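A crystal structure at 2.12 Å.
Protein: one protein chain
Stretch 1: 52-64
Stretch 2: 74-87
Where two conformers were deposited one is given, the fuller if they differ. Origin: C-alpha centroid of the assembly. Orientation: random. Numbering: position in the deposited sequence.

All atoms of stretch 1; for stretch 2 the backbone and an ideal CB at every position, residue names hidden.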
# COMPACT_ATOMS: atom_id res chain seq x y z
N PHE B 52 -1.40 19.97 2.21
CA PHE B 52 -1.11 20.78 3.38
C PHE B 52 -2.22 21.79 3.67
O PHE B 52 -2.48 22.07 4.83
CB PHE B 52 0.25 21.43 3.27
CG PHE B 52 1.37 20.53 3.70
CD1 PHE B 52 1.68 20.39 5.04
CD2 PHE B 52 2.10 19.81 2.77
CE1 PHE B 52 2.73 19.55 5.43
CE2 PHE B 52 3.14 18.99 3.16
CZ PHE B 52 3.45 18.87 4.49
N ALA B 53 -2.87 22.32 2.63
CA ALA B 53 -4.00 23.24 2.83
C ALA B 53 -5.14 22.50 3.55
O ALA B 53 -5.76 23.00 4.49
CB ALA B 53 -4.50 23.81 1.49
N ASP B 54 -5.38 21.28 3.10
CA ASP B 54 -6.40 20.40 3.68
C ASP B 54 -6.07 19.79 5.06
O ASP B 54 -6.97 19.47 5.81
CB ASP B 54 -6.67 19.15 2.80
CG ASP B 54 -7.37 19.45 1.49
OD1 ASP B 54 -7.96 20.54 1.35
OD2 ASP B 54 -7.36 18.55 0.60
N ILE B 55 -4.79 19.56 5.34
CA ILE B 55 -4.31 18.97 6.61
C ILE B 55 -3.09 19.77 7.09
O ILE B 55 -1.94 19.36 6.85
CB ILE B 55 -3.94 17.44 6.51
CG1 ILE B 55 -5.02 16.63 5.79
CG2 ILE B 55 -3.65 16.84 7.91
CD1 ILE B 55 -4.67 15.18 5.55
N PRO B 56 -3.32 20.95 7.69
CA PRO B 56 -2.23 21.83 8.13
C PRO B 56 -1.14 21.15 8.96
O PRO B 56 0.03 21.46 8.76
CB PRO B 56 -2.98 22.93 8.91
CG PRO B 56 -4.34 22.99 8.25
CD PRO B 56 -4.65 21.56 7.91
N ASP B 57 -1.50 20.22 9.84
CA ASP B 57 -0.53 19.55 10.71
C ASP B 57 0.05 18.28 10.08
O ASP B 57 0.64 17.46 10.78
CB ASP B 57 -1.15 19.25 12.09
CG ASP B 57 -2.25 18.20 12.03
OD1 ASP B 57 -2.61 17.76 10.93
OD2 ASP B 57 -2.76 17.80 13.10
N LEU B 58 -0.09 18.12 8.76
CA LEU B 58 0.41 16.92 8.06
C LEU B 58 1.91 16.82 8.29
O LEU B 58 2.62 17.81 8.30
CB LEU B 58 0.10 16.98 6.55
CG LEU B 58 0.33 15.72 5.71
CD1 LEU B 58 -0.60 14.60 6.17
CD2 LEU B 58 0.07 16.08 4.31
N ARG B 59 2.36 15.59 8.50
CA ARG B 59 3.76 15.27 8.71
C ARG B 59 4.02 13.85 8.17
O ARG B 59 3.25 12.92 8.41
CB ARG B 59 4.09 15.36 10.20
CG ARG B 59 5.48 14.92 10.55
CD ARG B 59 5.86 15.28 11.96
NE ARG B 59 7.21 15.85 11.96
CZ ARG B 59 8.33 15.16 11.80
NH1 ARG B 59 8.31 13.84 11.66
NH2 ARG B 59 9.49 15.80 11.79
N PHE B 60 5.13 13.70 7.46
CA PHE B 60 5.50 12.48 6.77
C PHE B 60 6.56 11.71 7.56
O PHE B 60 7.60 12.25 7.92
CB PHE B 60 6.02 12.82 5.38
CG PHE B 60 4.96 13.35 4.46
CD1 PHE B 60 4.66 14.70 4.45
CD2 PHE B 60 4.29 12.50 3.61
CE1 PHE B 60 3.68 15.21 3.58
CE2 PHE B 60 3.30 13.00 2.73
CZ PHE B 60 3.00 14.35 2.71
N GLU B 61 6.27 10.46 7.81
CA GLU B 61 7.10 9.59 8.59
C GLU B 61 6.92 8.17 8.07
O GLU B 61 5.82 7.66 8.10
CB GLU B 61 6.60 9.69 10.03
CG GLU B 61 7.35 8.86 11.05
CD GLU B 61 8.18 9.71 11.97
OE1 GLU B 61 7.82 10.89 12.21
OE2 GLU B 61 9.20 9.19 12.46
N ALA B 62 8.01 7.55 7.61
CA ALA B 62 7.99 6.18 7.10
C ALA B 62 8.18 5.17 8.25
O ALA B 62 9.14 5.27 8.98
CB ALA B 62 9.09 6.00 6.06
N GLU B 63 7.24 4.25 8.39
CA GLU B 63 7.37 3.12 9.32
C GLU B 63 8.26 2.04 8.72
O GLU B 63 9.18 1.55 9.37
CB GLU B 63 5.98 2.53 9.67
CG GLU B 63 6.02 1.30 10.61
CD GLU B 63 4.67 0.67 10.84
OE1 GLU B 63 3.68 1.41 10.97
OE2 GLU B 63 4.59 -0.58 10.92
N ILE B 64 7.97 1.68 7.47
CA ILE B 64 8.69 0.61 6.76
C ILE B 64 9.15 1.16 5.44
O ILE B 64 8.38 1.84 4.78
CB ILE B 64 7.85 -0.68 6.47
CG1 ILE B 64 7.12 -1.20 7.72
CG2 ILE B 64 8.78 -1.76 5.84
CD1 ILE B 64 6.01 -2.17 7.45
N UNK B 74 7.17 2.38 0.52
CA UNK B 74 7.08 2.97 1.87
C UNK B 74 5.71 2.70 2.51
O UNK B 74 4.69 2.83 1.84
CB UNK B 74 7.33 4.48 1.81
N UNK B 75 5.70 2.30 3.78
CA UNK B 75 4.53 2.42 4.63
C UNK B 75 4.73 3.68 5.47
O UNK B 75 5.61 3.73 6.30
CB UNK B 75 4.33 1.18 5.50
N UNK B 76 3.89 4.68 5.20
CA UNK B 76 3.88 5.96 5.88
C UNK B 76 2.69 5.95 6.82
O UNK B 76 1.59 5.53 6.43
CB UNK B 76 3.81 7.13 4.90
N UNK B 77 2.92 6.46 8.03
CA UNK B 77 1.93 6.58 9.06
C UNK B 77 1.62 8.07 9.31
O UNK B 77 2.54 8.89 9.44
CB UNK B 77 2.41 5.89 10.34
N UNK B 78 0.33 8.39 9.30
CA UNK B 78 -0.16 9.75 9.53
C UNK B 78 -1.02 9.81 10.76
O UNK B 78 -1.83 8.92 11.01
CB UNK B 78 -0.95 10.26 8.32
N UNK B 79 -0.82 10.87 11.53
CA UNK B 79 -1.59 11.20 12.70
C UNK B 79 -1.81 12.72 12.62
O UNK B 79 -0.93 13.51 12.93
CB UNK B 79 -0.89 10.77 13.99
N UNK B 80 -2.97 13.12 12.11
CA UNK B 80 -3.17 14.48 11.64
C UNK B 80 -4.64 14.90 11.73
O UNK B 80 -5.49 14.11 12.17
CB UNK B 80 -2.67 14.61 10.20
N UNK B 81 -4.93 16.14 11.32
CA UNK B 81 -6.20 16.80 11.59
C UNK B 81 -6.69 17.51 10.32
O UNK B 81 -6.49 18.70 10.14
CB UNK B 81 -6.06 17.79 12.75
N UNK B 82 -7.35 16.75 9.42
CA UNK B 82 -7.96 17.34 8.22
C UNK B 82 -8.99 18.35 8.64
O UNK B 82 -9.80 18.05 9.50
CB UNK B 82 -8.59 16.27 7.33
N UNK B 83 -8.94 19.54 8.04
CA UNK B 83 -9.86 20.64 8.36
C UNK B 83 -11.32 20.33 8.08
O UNK B 83 -12.20 20.79 8.81
CB UNK B 83 -9.46 21.89 7.57
N UNK B 84 -11.55 19.57 7.02
CA UNK B 84 -12.84 19.51 6.40
C UNK B 84 -13.07 18.11 5.79
O UNK B 84 -12.99 17.11 6.50
CB UNK B 84 -12.96 20.60 5.34
N UNK B 85 -13.38 18.05 4.50
CA UNK B 85 -13.61 16.79 3.80
C UNK B 85 -12.27 16.22 3.44
O UNK B 85 -11.40 16.96 3.03
CB UNK B 85 -14.48 16.97 2.56
N UNK B 86 -12.10 14.91 3.61
CA UNK B 86 -10.87 14.22 3.23
C UNK B 86 -11.24 12.80 2.81
O UNK B 86 -11.82 12.06 3.59
CB UNK B 86 -9.85 14.21 4.37
N UNK B 87 -10.90 12.45 1.56
CA UNK B 87 -11.32 11.19 0.93
C UNK B 87 -12.83 11.05 0.95
O UNK B 87 -13.35 9.96 1.20
CB UNK B 87 -10.68 9.99 1.63

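Position 74 lies in extended backbone, its CB sideways, 4.1 Å from Ile64 O and 4.8 Å from Ala62 CB. Several small or apolar residues would suit; it is Ala74.

At 75 the backbone pairs with Ile64, N to Ile64 O at 2.9 Å, while its O accepts Glu63 N at 2.7 Å. The ideal CB lies 4.1 Å from Ile64 CB, with Glu63 beside it, so an aliphatic stem with a donor or positive end could serve both neighbours. Arg75, fully extended through chi3, does so: CD packs 3.6 Å from Ile64 CD1, and NE makes a salt bridge to Glu63 OE1 at 3.0 Å.

Position 76 pairs with Ala62 and shares its face of the sheet. Alanine leaves room beside it, and a branched or long apolar group would suit. Leu76 bends its end back, CD2 4.0 Å from Ala62 CB.

At 77 the N donates to Glu61 O at 3.1 Å, a backbone bond any residue but proline can make. The CB is sideways, 4.7 Å from Glu63 OE1, so a polar or basic group would suit among many others; Phe77 leads its ring away.

By 78 the two backbones stand further apart. The gap and the apolar groups of Leu58 and Phe60 call for leucine, methionine or an aromatic. Phe78 (chi1 m) fills it, CD1 3.3 Å from Leu58 CD1, and turns its ring edge toward the face of Phe60.

Position 79 points away, free of stretch 1; it is Asp79. Its backbone N donates to a water whose O lies 3.0 Å from Arg59 O, linking the two backbones.

The CB of 80 points toward stretch 1 and is tight, 3.2 Å from Asp57 OD1 and 3.3 Å from Ile55 CG2. Alanine, serine or cysteine is favoured. Cys80 takes chi1 p, placing SG 4.2 Å from Leu58 CD1.

At 81 the ideal CB is 3.3 Å from Asp57 OD2, so serine or threonine is the natural choice. Thr81 OG1 donates to OD2 of Asp57 at 2.6 Å, and its N to OD1 at 2.9 Å.

Position 82 has phi -60°, compatible with proline, and its CB nears Ile55 CG1; another modest apolar residue would suit. Pro82 CG packs 4.0 Å from Ile55 CG1.

At 83 the N donates to Asp54 O at 3.0 Å. The CB points toward stretch 1, near Pro56, so lysine, arginine, glutamine or methionine could lie against that ring; Lys83 CG sits 3.9 Å from Pro56 CD.

Positions 84 and 85 have CBs clear of stretch 1, so many residues would do: Ser84 and Ile85. The ideal CB of 86 points toward stretch 1, 5.4 Å from Ile55 CD1, inviting a large apolar group; Phe86 offers its ring face to that methyl. Position 87 is out of reach and unconstrained; it is selenomethionine Met87.

Stretch 2 74-87: ARLFFDCTPKSIFM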
# COMPACT_ATOMS: atom_id res chain seq x y z
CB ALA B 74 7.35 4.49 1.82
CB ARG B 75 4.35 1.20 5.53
CG ARG B 75 3.22 1.33 6.52
CD ARG B 75 3.19 0.02 7.33
NE ARG B 75 2.41 0.11 8.55
CZ ARG B 75 1.09 0.01 8.58
NH1 ARG B 75 0.37 -0.21 7.47
NH2 ARG B 75 0.48 0.09 9.72
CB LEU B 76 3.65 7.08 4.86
CG LEU B 76 4.64 7.16 3.70
CD1 LEU B 76 4.17 8.08 2.56
CD2 LEU B 76 5.92 7.61 4.31
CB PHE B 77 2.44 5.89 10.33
CG PHE B 77 1.57 6.17 11.53
CD1 PHE B 77 0.26 5.70 11.56
CD2 PHE B 77 2.05 6.94 12.60
CE1 PHE B 77 -0.56 5.97 12.63
CE2 PHE B 77 1.22 7.22 13.70
CZ PHE B 77 -0.09 6.73 13.71
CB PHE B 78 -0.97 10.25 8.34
CG PHE B 78 -0.18 10.38 7.09
CD1 PHE B 78 0.55 11.54 6.84
CD2 PHE B 78 -0.17 9.34 6.14
CE1 PHE B 78 1.29 11.66 5.66
CE2 PHE B 78 0.53 9.45 4.96
CZ PHE B 78 1.27 10.59 4.71
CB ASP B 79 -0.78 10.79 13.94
CG ASP B 79 -1.54 10.92 15.25
OD1 ASP B 79 -2.70 11.38 15.25
OD2 ASP B 79 -0.97 10.53 16.29
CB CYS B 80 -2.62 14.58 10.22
SG CYS B 80 -3.40 13.49 9.09
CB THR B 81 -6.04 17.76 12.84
OG1 THR B 81 -5.19 17.16 13.85
CG2 THR B 81 -7.35 18.11 13.47
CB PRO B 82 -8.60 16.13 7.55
CG PRO B 82 -7.88 14.96 8.06
CD PRO B 82 -7.55 15.30 9.48
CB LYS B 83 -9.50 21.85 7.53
CG LYS B 83 -8.39 22.63 8.09
CD LYS B 83 -8.26 23.98 7.39
CE LYS B 83 -8.01 25.12 8.41
NZ LYS B 83 -7.32 26.31 7.79
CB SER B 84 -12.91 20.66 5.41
OG SER B 84 -14.23 20.89 5.05
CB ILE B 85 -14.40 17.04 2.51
CG1 ILE B 85 -15.77 17.66 2.87
CG2 ILE B 85 -14.54 15.73 1.75
CD1 ILE B 85 -16.33 18.58 1.77
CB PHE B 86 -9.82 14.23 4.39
CG PHE B 86 -8.52 13.53 4.03
CD1 PHE B 86 -7.72 14.00 2.99
CD2 PHE B 86 -8.11 12.40 4.74
CE1 PHE B 86 -6.52 13.34 2.64
CE2 PHE B 86 -6.94 11.73 4.39
CZ PHE B 86 -6.13 12.21 3.35
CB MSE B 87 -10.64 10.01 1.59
CG MSE B 87 -9.12 10.12 1.62
SE MSE B 87 -8.32 8.40 2.16
CE MSE B 87 -8.40 7.55 0.37
O HOH W 1 -9.81 18.70 5.01
O HOH W 2 1.05 15.14 11.77
O HOH W 3 0.81 13.11 10.08
O HOH W 4 3.56 9.79 7.02
O HOH W 5 1.42 0.93 12.72
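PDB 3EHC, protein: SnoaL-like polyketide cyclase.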